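Choline dehydrogenase and related flavoproteins (Aspergillus oryzae, PDB 3Q9T) oxidises formate as a flavin-dependent oxidase of the glucose-methanol-choline family, carrying 8-formyl-FAD in its catalytic site. Local coordinates at residues A[267-272]-A[302-307]; A[544-549]-A[555-560]. One frame throughout, in Å; residues are numbered along the deposited sequence.

Contact 1 of 2, residues A[267-272]-A[302-307]. With FAY ([(2R,3S,4R,5R)-5-(6-amino-9H-purin-9-yl)-3,4-dihydroxytetrahydrofuran-2-yl]methyl (2R,3S,4S)-5-(8-formyl-7-methyl-2,4-dioxo-3,4-dihydrobenzo[g]pteridin-10(2H)-yl)-2,3,4-trihydroxypentyl dihydrogen diphosphate), chain D.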
ATOM      1  N   GLY A 267       1.755  18.986 -16.456  1.00 24.09           N
ATOM      2  CA  GLY A 267       2.497  18.505 -15.296  1.00 16.43           C
ATOM      3  C   GLY A 267       3.087  17.128 -15.521  1.00 17.10           C
ATOM      4  O   GLY A 267       2.704  16.432 -16.463  1.00 16.95           O
ATOM      5  N   VAL A 268       4.000  16.732 -14.635  1.00 15.77           N
ATOM      6  CA  VAL A 268       4.747  15.480 -14.755  1.00 15.30           C
ATOM      7  C   VAL A 268       3.912  14.213 -14.957  1.00 18.76           C
ATOM      8  O   VAL A 268       4.385  13.252 -15.580  1.00 13.94           O
ATOM      9  CB  VAL A 268       5.666  15.248 -13.516  1.00 17.23           C
ATOM     10  CG1 VAL A 268       4.826  14.990 -12.273  1.00 13.89           C
ATOM     11  CG2 VAL A 268       6.661  14.094 -13.787  1.00  9.64           C
ATOM     12  N   PHE A 269       2.689  14.187 -14.430  1.00 12.57           N
ATOM     13  CA  PHE A 269       1.860  12.995 -14.594  1.00 13.92           C
ATOM     14  C   PHE A 269       0.927  13.051 -15.818  1.00 17.67           C
ATOM     15  O   PHE A 269       0.772  12.048 -16.511  1.00 18.88           O
ATOM     16  CB  PHE A 269       1.049  12.692 -13.328  1.00 14.02           C
ATOM     17  CG  PHE A 269       1.882  12.550 -12.075  1.00 17.85           C
ATOM     18  CD1 PHE A 269       1.508  13.207 -10.903  1.00 15.06           C
ATOM     19  CD2 PHE A 269       3.014  11.745 -12.059  1.00 13.74           C
ATOM     20  CE1 PHE A 269       2.270  13.084  -9.747  1.00 16.63           C
ATOM     21  CE2 PHE A 269       3.792  11.620 -10.915  1.00 12.86           C
ATOM     22  CZ  PHE A 269       3.422  12.277  -9.755  1.00 20.89           C
ATOM     23  N   GLU A 270       0.286  14.196 -16.068  1.00 19.19           N
ATOM     24  CA  GLU A 270      -0.753  14.260 -17.109  1.00 17.32           C
ATOM     25  C   GLU A 270      -0.197  14.627 -18.468  1.00 21.72           C
ATOM     26  O   GLU A 270      -0.796  14.288 -19.493  1.00 20.46           O
ATOM     27  CB  GLU A 270      -1.887  15.232 -16.756  1.00 14.85           C
ATOM     28  CG  GLU A 270      -2.711  14.841 -15.548  1.00 18.02           C
ATOM     29  CD  GLU A 270      -3.785  13.787 -15.841  1.00 21.01           C
ATOM     30  OE1 GLU A 270      -4.205  13.611 -17.008  1.00 20.93           O
ATOM     31  OE2 GLU A 270      -4.218  13.132 -14.881  1.00 22.00           O
ATOM     32  N   THR A 271       0.925  15.342 -18.489  1.00 16.26           N
ATOM     33  CA  THR A 271       1.563  15.623 -19.757  1.00 18.63           C
ATOM     34  C   THR A 271       1.907  14.321 -20.527  1.00 17.35           C
ATOM     35  O   THR A 271       1.476  14.149 -21.665  1.00 18.44           O
ATOM     36  CB  THR A 271       2.810  16.497 -19.587  1.00 17.65           C
ATOM     37  OG1 THR A 271       2.413  17.866 -19.468  1.00 18.16           O
ATOM     38  CG2 THR A 271       3.733  16.335 -20.787  1.00 11.78           C
ATOM     39  N   PRO A 272       2.673  13.400 -19.913  1.00 15.90           N
ATOM     40  CA  PRO A 272       2.952  12.158 -20.662  1.00 23.23           C
ATOM     41  C   PRO A 272       1.689  11.357 -21.012  1.00 20.74           C
ATOM     42  O   PRO A 272       1.643  10.700 -22.053  1.00 18.92           O
ATOM     43  CB  PRO A 272       3.824  11.345 -19.699  1.00 13.13           C
ATOM     44  CG  PRO A 272       3.538  11.939 -18.328  1.00 14.99           C
ATOM     45  CD  PRO A 272       3.343  13.407 -18.596  1.00 16.59           C
ATOM     46  N   GLN A 302       8.519   7.685 -19.207  1.00 15.66           N
ATOM     47  CA  GLN A 302       9.693   7.087 -18.562  1.00 17.81           C
ATOM     48  C   GLN A 302      10.531   8.131 -17.825  1.00 16.97           C
ATOM     49  O   GLN A 302      10.288   9.331 -17.958  1.00 16.04           O
ATOM     50  CB  GLN A 302      10.545   6.347 -19.595  1.00 17.67           C
ATOM     51  CG  GLN A 302       9.776   5.248 -20.299  1.00 19.10           C
ATOM     52  CD  GLN A 302       9.227   4.203 -19.330  1.00 19.43           C
ATOM     53  OE1 GLN A 302       9.977   3.591 -18.568  1.00 20.93           O
ATOM     54  NE2 GLN A 302       7.912   4.009 -19.350  1.00 17.36           N
ATOM     55  N   ASN A 303      11.503   7.678 -17.033  1.00 16.03           N
ATOM     56  CA  ASN A 303      12.390   8.604 -16.326  1.00 16.26           C
ATOM     57  C   ASN A 303      11.697   9.468 -15.281  1.00 19.39           C
ATOM     58  O   ASN A 303      12.180  10.542 -14.942  1.00 16.83           O
ATOM     59  CB  ASN A 303      13.112   9.520 -17.313  1.00 13.32           C
ATOM     60  CG  ASN A 303      13.719   8.754 -18.467  1.00 18.60           C
ATOM     61  OD1 ASN A 303      14.489   7.817 -18.263  1.00 18.92           O
ATOM     62  ND2 ASN A 303      13.354   9.129 -19.687  1.00 14.38           N
ATOM     63  N   LEU A 304      10.562   9.008 -14.769  1.00 19.07           N
ATOM     64  CA  LEU A 304       9.927   9.699 -13.657  1.00 15.48           C
ATOM     65  C   LEU A 304      10.880   9.668 -12.454  1.00 17.72           C
ATOM     66  O   LEU A 304      11.224   8.592 -11.958  1.00 17.49           O
ATOM     67  CB  LEU A 304       8.612   9.019 -13.313  1.00 14.00           C
ATOM     68  CG  LEU A 304       8.005   9.418 -11.982  1.00 14.92           C
ATOM     69  CD1 LEU A 304       7.604  10.873 -12.063  1.00 12.52           C
ATOM     70  CD2 LEU A 304       6.830   8.518 -11.642  1.00 11.74           C
ATOM     71  N   MET A 305      11.321  10.842 -11.998  1.00 16.53           N
ATOM     72  CA  MET A 305      12.211  10.920 -10.832  1.00 20.31           C
ATOM     73  C   MET A 305      11.675  11.908  -9.801  1.00 21.35           C
ATOM     74  O   MET A 305      11.254  13.021 -10.147  1.00 15.88           O
ATOM     75  CB  MET A 305      13.635  11.316 -11.234  1.00 20.14           C
ATOM     76  CG  MET A 305      14.673  10.983 -10.176  1.00 27.26           C
ATOM     77  SD  MET A 305      15.117   9.220 -10.166  1.00 24.13           S
ATOM     78  CE  MET A 305      16.138   9.200  -8.696  1.00 21.10           C
ATOM     79  N   ASP A 306      11.683  11.488  -8.539  1.00 16.47           N
ATOM     80  CA  ASP A 306      11.140  12.297  -7.454  1.00 16.80           C
ATOM     81  C   ASP A 306      12.098  12.168  -6.266  1.00 18.17           C
ATOM     82  O   ASP A 306      13.016  11.341  -6.296  1.00 18.43           O
ATOM     83  CB  ASP A 306       9.737  11.789  -7.108  1.00 18.59           C
ATOM     84  CG  ASP A 306       8.956  12.728  -6.166  1.00 16.72           C
ATOM     85  OD1 ASP A 306       9.448  13.805  -5.808  1.00 15.26           O
ATOM     86  OD2 ASP A 306       7.820  12.374  -5.792  1.00 16.46           O
ATOM     87  N   HIS A 307      11.894  12.980  -5.231  1.00 16.78           N
ATOM     88  CA  HIS A 307      12.679  12.861  -4.002  1.00 21.35           C
ATOM     89  C   HIS A 307      11.907  12.046  -2.968  1.00 20.30           C
ATOM     90  O   HIS A 307      10.773  12.400  -2.646  1.00 23.60           O
ATOM     91  CB  HIS A 307      12.903  14.234  -3.378  1.00 17.16           C
ATOM     92  CG  HIS A 307      13.831  15.126  -4.144  1.00 18.40           C
ATOM     93  ND1 HIS A 307      13.596  16.473  -4.294  1.00 10.89           N
ATOM     94  CD2 HIS A 307      15.006  14.876  -4.769  1.00 18.20           C
ATOM     95  CE1 HIS A 307      14.579  17.016  -4.989  1.00 17.34           C
ATOM     96  NE2 HIS A 307      15.452  16.070  -5.283  1.00 19.22           N
TER
HETATM   97  P   FAY D 600       3.983  22.047 -13.199  1.00 20.09           P
HETATM   98  N1  FAY D 600       8.060  22.831  -4.835  1.00 18.46           N
HETATM   99  C2  FAY D 600       8.746  23.856  -4.187  1.00 22.42           C
HETATM  100  O2  FAY D 600       9.600  24.499  -4.785  1.00 21.13           O
HETATM  101  N3  FAY D 600       8.177  24.463  -3.087  1.00 25.79           N
HETATM  102  C4  FAY D 600       7.304  23.739  -2.314  1.00 28.72           C
HETATM  103  O4  FAY D 600       7.372  23.888  -1.079  1.00 23.69           O
HETATM  104  N5  FAY D 600       5.715  21.962  -2.206  1.00 21.58           N
HETATM  105  C6  FAY D 600       3.786  20.620  -2.185  1.00 24.40           C
HETATM  106  C7  FAY D 600       2.817  19.875  -2.833  1.00 21.72           C
HETATM  107  C8  FAY D 600       2.914  19.671  -4.213  1.00 20.79           C
HETATM  108  O8  FAY D 600       1.723  19.018  -6.122  1.00 19.63           O
HETATM  109  C9  FAY D 600       3.920  20.326  -4.938  1.00 16.48           C
HETATM  110  PA  FAY D 600       1.291  21.758 -12.375  1.00 14.25           P
HETATM  111  C1' FAY D 600       6.169  21.404  -6.492  1.00 24.93           C
HETATM  112  C10 FAY D 600       6.999  22.213  -4.217  1.00 18.45           C
HETATM  113  N10 FAY D 600       6.068  21.489  -4.967  1.00 19.96           N
HETATM  114  N1A FAY D 600      -7.096  18.424 -18.551  1.00 15.27           N
HETATM  115  O1A FAY D 600       0.614  20.668 -11.614  1.00 23.36           O
HETATM  116  C1B FAY D 600      -3.752  20.855 -15.313  1.00 19.89           C
HETATM  117  O1P FAY D 600       3.722  23.271 -14.043  1.00 19.08           O
HETATM  118  C2' FAY D 600       5.547  22.640  -7.182  1.00 17.40           C
HETATM  119  O2' FAY D 600       4.339  22.898  -6.561  1.00 19.25           O
HETATM  120  C2A FAY D 600      -7.045  19.771 -18.247  1.00 16.55           C
HETATM  121  O2A FAY D 600       1.597  22.975 -11.556  1.00 19.13           O
HETATM  122  C2B FAY D 600      -3.694  20.745 -13.800  1.00 19.89           C
HETATM  123  O2B FAY D 600      -4.940  20.990 -13.174  1.00 15.16           O
HETATM  124  O2P FAY D 600       4.992  21.129 -13.864  1.00 19.13           O
HETATM  125  C3' FAY D 600       5.351  22.727  -8.731  1.00 28.07           C
HETATM  126  O3' FAY D 600       4.135  23.331  -9.165  1.00 19.81           O
HETATM  127  N3A FAY D 600      -6.095  20.257 -17.362  1.00 19.60           N
HETATM  128  C3B FAY D 600      -2.690  21.824 -13.461  1.00 19.81           C
HETATM  129  O3B FAY D 600      -3.356  23.062 -13.426  1.00 17.67           O
HETATM  130  O3P FAY D 600       2.624  21.194 -13.042  1.00 18.13           O
HETATM  131  C4' FAY D 600       5.492  21.425  -9.480  1.00 24.13           C
HETATM  132  O4' FAY D 600       6.713  20.849  -9.026  1.00 20.95           O
HETATM  133  C4A FAY D 600      -5.205  19.402 -16.797  1.00 19.34           C
HETATM  134  C4B FAY D 600      -1.775  21.852 -14.661  1.00 18.64           C
HETATM  135  O4B FAY D 600      -2.429  21.136 -15.695  1.00 18.15           O
HETATM  136  C4X FAY D 600       6.717  22.599  -2.893  1.00 26.10           C
HETATM  137  C5' FAY D 600       5.492  21.665 -11.009  1.00 26.42           C
HETATM  138  O5' FAY D 600       4.435  22.387 -11.660  1.00 23.62           O
HETATM  139  C5A FAY D 600      -5.234  18.043 -17.100  1.00 21.79           C
HETATM  140  C5B FAY D 600      -0.424  21.244 -14.341  1.00 17.68           C
HETATM  141  O5B FAY D 600       0.309  22.187 -13.599  1.00 19.03           O
HETATM  142  C5X FAY D 600       4.900  21.080  -2.882  1.00 28.26           C
HETATM  143  C6A FAY D 600      -6.192  17.544 -17.980  1.00 25.55           C
HETATM  144  N6A FAY D 600      -6.285  16.224 -18.194  1.00 22.15           N
HETATM  145  N7A FAY D 600      -4.244  17.442 -16.408  1.00 20.75           N
HETATM  146  C7M FAY D 600       1.794  19.152  -1.990  1.00 18.34           C
HETATM  147  C8A FAY D 600      -3.581  18.372 -15.688  1.00 14.35           C
HETATM  148  C8M FAY D 600       1.698  19.224  -4.929  1.00 20.01           C
HETATM  149  C9A FAY D 600       4.951  20.995  -4.283  1.00 19.63           C
HETATM  150  N9A FAY D 600      -4.168  19.582 -15.915  1.00 22.10           N
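The ring of Phe-269 meets Leu-304 obliquely, with CE2 4.1 Å from CD1 of Leu-304. One face of the ring is taken by its own neighbour: CG1 of Val-268 sits 3.6 Å above the plane, over the ring centre. The two branches of Val-268 thus do different jobs. CG1 lies on the ring, while CG2, anti to the backbone N, points at the strand and comes 3.8 Å from CD1 of Leu-304. Leu-304 meets both partners with one methyl, CD1. Its CG is also anti to the backbone N (chi1 166°), which carries CD1 across to the helix. The side chains of Val-268 and Leu-304 cross at about a right angle. Ile-446 of strand 445-447 packs on both Phe-269 and Leu-304, so the small apolar cluster runs on into the three-stranded sheet that holds 302-304.

The cofactor side of 267-272 is different. Gly-267, with no side chain, lets its CA lie 3.5 Å from the diphosphate oxygen O3P of FAY. CG of Glu-270 lies 3.1 Å from N7A of the adenine, and its carboxylate is held by Tyr-67 and by a salt bridge to Lys-273. Asp-542 accepts from the amide of Gly-267 and is hydrogen-bonded to Thr-271. At the far end of 302-307, the amide of His-307 bonds OD1 of Asp-306 at 2.6 Å, meeting it from above the carboxylate plane.

No hydrogen bond joins the two segments, and the join is buried and purely apolar. With no polar bond across it, the contact probably depends on the fit of the three side chains; polar atoms of 267-272 find partners elsewhere, such as Asp-542, Tyr-67 and Lys-273.

Contact 2 of 2, residues A[544-549]-A[555-560]. With FAY ([(2R,3S,4R,5R)-5-(6-amino-9H-purin-9-yl)-3,4-dihydroxytetrahydrofuran-2-yl]methyl (2R,3S,4S)-5-(8-formyl-7-methyl-2,4-dioxo-3,4-dihydrobenzo[g]pteridin-10(2H)-yl)-2,3,4-trihydroxypentyl dihydrogen diphosphate), chain D.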
ATOM      1  N   SER A 544       8.018  17.838 -16.380  1.00 11.63           N
ATOM      2  CA  SER A 544       8.336  16.558 -17.039  1.00 12.37           C
ATOM      3  C   SER A 544       9.534  16.710 -17.949  1.00 13.65           C
ATOM      4  O   SER A 544      10.136  15.748 -18.428  1.00 14.98           O
ATOM      5  CB  SER A 544       7.128  16.013 -17.808  1.00 23.75           C
ATOM      6  OG  SER A 544       6.603  16.972 -18.697  1.00 21.19           O
ATOM      7  N   VAL A 545       9.867  17.970 -18.165  1.00 17.45           N
ATOM      8  CA  VAL A 545      10.926  18.378 -19.041  1.00 17.13           C
ATOM      9  C   VAL A 545      12.282  18.224 -18.350  1.00 16.25           C
ATOM     10  O   VAL A 545      13.298  17.957 -19.001  1.00 20.63           O
ATOM     11  CB  VAL A 545      10.634  19.835 -19.458  1.00 19.92           C
ATOM     12  CG1 VAL A 545      11.842  20.721 -19.337  1.00 17.21           C
ATOM     13  CG2 VAL A 545      10.001  19.865 -20.836  1.00 18.32           C
ATOM     14  N   ILE A 546      12.270  18.359 -17.027  1.00 14.23           N
ATOM     15  CA  ILE A 546      13.474  18.331 -16.182  1.00 17.34           C
ATOM     16  C   ILE A 546      14.261  17.022 -16.257  1.00 15.81           C
ATOM     17  O   ILE A 546      13.754  15.963 -15.893  1.00 17.30           O
ATOM     18  CB  ILE A 546      13.105  18.658 -14.725  1.00 13.09           C
ATOM     19  CG1 ILE A 546      12.533  20.079 -14.657  1.00 17.09           C
ATOM     20  CG2 ILE A 546      14.306  18.520 -13.808  1.00 14.35           C
ATOM     21  CD1 ILE A 546      11.882  20.439 -13.298  1.00 14.69           C
ATOM     22  N   PRO A 547      15.506  17.093 -16.750  1.00 20.16           N
ATOM     23  CA  PRO A 547      16.311  15.897 -17.040  1.00 18.27           C
ATOM     24  C   PRO A 547      17.136  15.348 -15.850  1.00 20.64           C
ATOM     25  O   PRO A 547      17.525  14.187 -15.874  1.00 19.96           O
ATOM     26  CB  PRO A 547      17.245  16.377 -18.153  1.00 13.60           C
ATOM     27  CG  PRO A 547      17.445  17.831 -17.836  1.00 13.49           C
ATOM     28  CD  PRO A 547      16.163  18.334 -17.209  1.00 15.73           C
ATOM     29  N   ILE A 548      17.416  16.179 -14.857  1.00 20.49           N
ATOM     30  CA  ILE A 548      18.104  15.760 -13.633  1.00 19.91           C
ATOM     31  C   ILE A 548      17.493  16.558 -12.485  1.00 18.61           C
ATOM     32  O   ILE A 548      17.553  17.788 -12.484  1.00 18.10           O
ATOM     33  CB  ILE A 548      19.598  16.083 -13.674  1.00 19.58           C
ATOM     34  CG1 ILE A 548      20.267  15.435 -14.880  1.00 18.83           C
ATOM     35  CG2 ILE A 548      20.283  15.604 -12.390  1.00 20.29           C
ATOM     36  CD1 ILE A 548      21.749  15.718 -14.958  1.00 16.14           C
ATOM     37  N   ILE A 549      16.886  15.878 -11.522  1.00 14.02           N
ATOM     38  CA  ILE A 549      16.096  16.586 -10.500  1.00 18.53           C
ATOM     39  C   ILE A 549      16.978  17.495  -9.629  1.00 19.25           C
ATOM     40  O   ILE A 549      18.032  17.085  -9.169  1.00 19.69           O
ATOM     41  CB  ILE A 549      15.302  15.591  -9.613  1.00 16.58           C
ATOM     42  CG1 ILE A 549      14.258  16.332  -8.765  1.00 15.59           C
ATOM     43  CG2 ILE A 549      16.268  14.762  -8.753  1.00 15.73           C
ATOM     44  CD1 ILE A 549      13.424  15.395  -7.831  1.00 14.82           C
ATOM     45  N   GLN A 555      10.021  24.080  -7.292  1.00 12.90           N
ATOM     46  CA  GLN A 555       9.160  25.033  -7.993  1.00 20.03           C
ATOM     47  C   GLN A 555       9.953  26.126  -8.720  1.00 19.34           C
ATOM     48  O   GLN A 555       9.545  26.572  -9.783  1.00 21.14           O
ATOM     49  CB  GLN A 555       8.066  25.638  -7.081  1.00 18.02           C
ATOM     50  CG  GLN A 555       8.494  26.844  -6.246  1.00 18.17           C
ATOM     51  CD  GLN A 555       7.301  27.529  -5.528  1.00 19.75           C
ATOM     52  OE1 GLN A 555       6.227  27.728  -6.107  1.00 18.12           O
ATOM     53  NE2 GLN A 555       7.498  27.877  -4.275  1.00 14.99           N
ATOM     54  N   ASN A 556      11.082  26.543  -8.156  1.00 18.25           N
ATOM     55  CA  ASN A 556      11.925  27.570  -8.777  1.00 15.78           C
ATOM     56  C   ASN A 556      12.393  27.104 -10.164  1.00 19.57           C
ATOM     57  O   ASN A 556      12.263  27.841 -11.148  1.00 26.75           O
ATOM     58  CB  ASN A 556      13.102  27.913  -7.844  1.00 19.52           C
ATOM     59  CG  ASN A 556      13.918  29.136  -8.304  1.00 23.24           C
ATOM     60  OD1 ASN A 556      14.937  29.446  -7.698  1.00 17.86           O
ATOM     61  ND2 ASN A 556      13.479  29.820  -9.368  1.00 14.56           N
ATOM     62  N   SER A 557      12.889  25.871 -10.264  1.00 13.41           N
ATOM     63  CA  SER A 557      13.316  25.336 -11.567  1.00 15.52           C
ATOM     64  C   SER A 557      12.148  25.202 -12.572  1.00 21.26           C
ATOM     65  O   SER A 557      12.336  25.335 -13.790  1.00 14.92           O
ATOM     66  CB  SER A 557      14.024  23.991 -11.403  1.00 14.92           C
ATOM     67  OG  SER A 557      13.141  23.008 -10.852  1.00 15.36           O
ATOM     68  N   VAL A 558      10.946  24.949 -12.064  1.00 17.39           N
ATOM     69  CA  VAL A 558       9.792  24.798 -12.946  1.00 18.41           C
ATOM     70  C   VAL A 558       9.380  26.134 -13.575  1.00 15.65           C
ATOM     71  O   VAL A 558       9.113  26.213 -14.773  1.00 16.70           O
ATOM     72  CB  VAL A 558       8.603  24.131 -12.221  1.00 21.53           C
ATOM     73  CG1 VAL A 558       7.413  23.984 -13.167  1.00 18.70           C
ATOM     74  CG2 VAL A 558       9.031  22.778 -11.664  1.00 13.57           C
ATOM     75  N   TYR A 559       9.312  27.181 -12.766  1.00 20.41           N
ATOM     76  CA  TYR A 559       9.120  28.518 -13.308  1.00 19.77           C
ATOM     77  C   TYR A 559      10.253  28.835 -14.275  1.00 16.43           C
ATOM     78  O   TYR A 559      10.017  29.348 -15.354  1.00 19.89           O
ATOM     79  CB  TYR A 559       9.086  29.565 -12.203  1.00 16.69           C
ATOM     80  CG  TYR A 559       7.762  29.697 -11.477  1.00 20.41           C
ATOM     81  CD1 TYR A 559       6.707  30.402 -12.042  1.00 16.23           C
ATOM     82  CD2 TYR A 559       7.580  29.142 -10.208  1.00 18.83           C
ATOM     83  CE1 TYR A 559       5.494  30.536 -11.375  1.00 18.87           C
ATOM     84  CE2 TYR A 559       6.370  29.287  -9.524  1.00 14.06           C
ATOM     85  CZ  TYR A 559       5.333  29.982 -10.117  1.00 18.05           C
ATOM     86  OH  TYR A 559       4.139  30.136  -9.451  1.00 20.19           O
ATOM     87  N   ALA A 560      11.488  28.523 -13.901  1.00 24.39           N
ATOM     88  CA  ALA A 560      12.615  28.758 -14.820  1.00 24.35           C
ATOM     89  C   ALA A 560      12.354  28.126 -16.191  1.00 23.83           C
ATOM     90  O   ALA A 560      12.630  28.737 -17.234  1.00 18.41           O
ATOM     91  CB  ALA A 560      13.914  28.220 -14.242  1.00 15.36           C
TER
HETATM   92  P   FAY D 600       3.983  22.047 -13.199  1.00 20.09           P
HETATM   93  N1  FAY D 600       8.060  22.831  -4.835  1.00 18.46           N
HETATM   94  C2  FAY D 600       8.746  23.856  -4.187  1.00 22.42           C
HETATM   95  O2  FAY D 600       9.600  24.499  -4.785  1.00 21.13           O
HETATM   96  N3  FAY D 600       8.177  24.463  -3.087  1.00 25.79           N
HETATM   97  C4  FAY D 600       7.304  23.739  -2.314  1.00 28.72           C
HETATM   98  O4  FAY D 600       7.372  23.888  -1.079  1.00 23.69           O
HETATM   99  N5  FAY D 600       5.715  21.962  -2.206  1.00 21.58           N
HETATM  100  C6  FAY D 600       3.786  20.620  -2.185  1.00 24.40           C
HETATM  101  C7  FAY D 600       2.817  19.875  -2.833  1.00 21.72           C
HETATM  102  C8  FAY D 600       2.914  19.671  -4.213  1.00 20.79           C
HETATM  103  O8  FAY D 600       1.723  19.018  -6.122  1.00 19.63           O
HETATM  104  C9  FAY D 600       3.920  20.326  -4.938  1.00 16.48           C
HETATM  105  PA  FAY D 600       1.291  21.758 -12.375  1.00 14.25           P
HETATM  106  C1' FAY D 600       6.169  21.404  -6.492  1.00 24.93           C
HETATM  107  C10 FAY D 600       6.999  22.213  -4.217  1.00 18.45           C
HETATM  108  N10 FAY D 600       6.068  21.489  -4.967  1.00 19.96           N
HETATM  109  N1A FAY D 600      -7.096  18.424 -18.551  1.00 15.27           N
HETATM  110  O1A FAY D 600       0.614  20.668 -11.614  1.00 23.36           O
HETATM  111  C1B FAY D 600      -3.752  20.855 -15.313  1.00 19.89           C
HETATM  112  O1P FAY D 600       3.722  23.271 -14.043  1.00 19.08           O
HETATM  113  C2' FAY D 600       5.547  22.640  -7.182  1.00 17.40           C
HETATM  114  O2' FAY D 600       4.339  22.898  -6.561  1.00 19.25           O
HETATM  115  C2A FAY D 600      -7.045  19.771 -18.247  1.00 16.55           C
HETATM  116  O2A FAY D 600       1.597  22.975 -11.556  1.00 19.13           O
HETATM  117  C2B FAY D 600      -3.694  20.745 -13.800  1.00 19.89           C
HETATM  118  O2B FAY D 600      -4.940  20.990 -13.174  1.00 15.16           O
HETATM  119  O2P FAY D 600       4.992  21.129 -13.864  1.00 19.13           O
HETATM  120  C3' FAY D 600       5.351  22.727  -8.731  1.00 28.07           C
HETATM  121  O3' FAY D 600       4.135  23.331  -9.165  1.00 19.81           O
HETATM  122  N3A FAY D 600      -6.095  20.257 -17.362  1.00 19.60           N
HETATM  123  C3B FAY D 600      -2.690  21.824 -13.461  1.00 19.81           C
HETATM  124  O3B FAY D 600      -3.356  23.062 -13.426  1.00 17.67           O
HETATM  125  O3P FAY D 600       2.624  21.194 -13.042  1.00 18.13           O
HETATM  126  C4' FAY D 600       5.492  21.425  -9.480  1.00 24.13           C
HETATM  127  O4' FAY D 600       6.713  20.849  -9.026  1.00 20.95           O
HETATM  128  C4A FAY D 600      -5.205  19.402 -16.797  1.00 19.34           C
HETATM  129  C4B FAY D 600      -1.775  21.852 -14.661  1.00 18.64           C
HETATM  130  O4B FAY D 600      -2.429  21.136 -15.695  1.00 18.15           O
HETATM  131  C4X FAY D 600       6.717  22.599  -2.893  1.00 26.10           C
HETATM  132  C5' FAY D 600       5.492  21.665 -11.009  1.00 26.42           C
HETATM  133  O5' FAY D 600       4.435  22.387 -11.660  1.00 23.62           O
HETATM  134  C5A FAY D 600      -5.234  18.043 -17.100  1.00 21.79           C
HETATM  135  C5B FAY D 600      -0.424  21.244 -14.341  1.00 17.68           C
HETATM  136  O5B FAY D 600       0.309  22.187 -13.599  1.00 19.03           O
HETATM  137  C5X FAY D 600       4.900  21.080  -2.882  1.00 28.26           C
HETATM  138  C6A FAY D 600      -6.192  17.544 -17.980  1.00 25.55           C
HETATM  139  N6A FAY D 600      -6.285  16.224 -18.194  1.00 22.15           N
HETATM  140  N7A FAY D 600      -4.244  17.442 -16.408  1.00 20.75           N
HETATM  141  C7M FAY D 600       1.794  19.152  -1.990  1.00 18.34           C
HETATM  142  C8A FAY D 600      -3.581  18.372 -15.688  1.00 14.35           C
HETATM  143  C8M FAY D 600       1.698  19.224  -4.929  1.00 20.01           C
HETATM  144  C9A FAY D 600       4.951  20.995  -4.283  1.00 19.63           C
HETATM  145  N9A FAY D 600      -4.168  19.582 -15.915  1.00 22.10           N
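Ile-546 reaches the helix with a single atom, its terminal methyl CD1. This methyl lies 3.8 Å from OG of Ser-557 and 4.0 Å from CG2 of Val-558. Ile-546 and Val-558 cross at about a right angle. CD1 of Ile-546 is anti to CA across the CB-CG1 bond (chi2 169°), which stretches the side chain toward the helix. The meeting with Ser-557 is only van der Waals contact. OG of Ser-557 is hydrogen-bonded to the carbonyl O of Ile-554, one turn back, and so is already engaged near the helix start.

The closer packing is on the cofactor side of the helix. The backbone N of Gln-555 gives a hydrogen bond of 2.6 Å to O2 of the flavin, with an N-H...O angle of 152°. CB and CG of the same residue each lie 3.0 Å from that oxygen. The side-chain amide of Gln-555 is fixed at both atoms: OE1 bonds Asn-97, and NE2 bonds Thr-100 O and Thr-202. Val-558 faces two ways: CG1 is 3.7 Å from O5' of FAY, while CG2 touches both the ribityl chain and Ile-546. Val-558 also packs on Thr-16 and Ala-17 of helix 16-25.

The loop side is looser. Only Ile-546 of 544-549 touches the helix segment, and no hydrogen bond crosses between them. Pro-547 and Ile-548 turn to Phe-115 of helix 113-116 instead and are partly exposed. The three touching residues themselves are buried.

The last strand of the parallel sheet, 538-540, leads through this loop into helix 555-572. The backbone N of Gln-555 binds the flavin O2. The site belongs to the FAD-binding domain of the GMC fold, where the N-terminus of a late helix points at the pyrimidine end of the flavin.

Both contacts are buried, and both touch FAY, at different parts of the cofactor. Contact 1 lies by the adenine and diphosphate; contact 2 lies by the ribityl chain and the pyrimidine end of the flavin. Each joins a helical segment lying against FAY to a less regular piece of chain, and neither has a hydrogen bond between its segments. Contact 1 is wholly apolar, whereas contact 2 adds a serine hydroxyl. They share no element, but they pack together: NE2 of His-307 is 3.3 Å from CD1 of Ile-549, and CG2 of Thr-271 is 3.6 Å from OG of Ser-544. Asp-542 hydrogen-bonds to both Thr-271 and Ser-544.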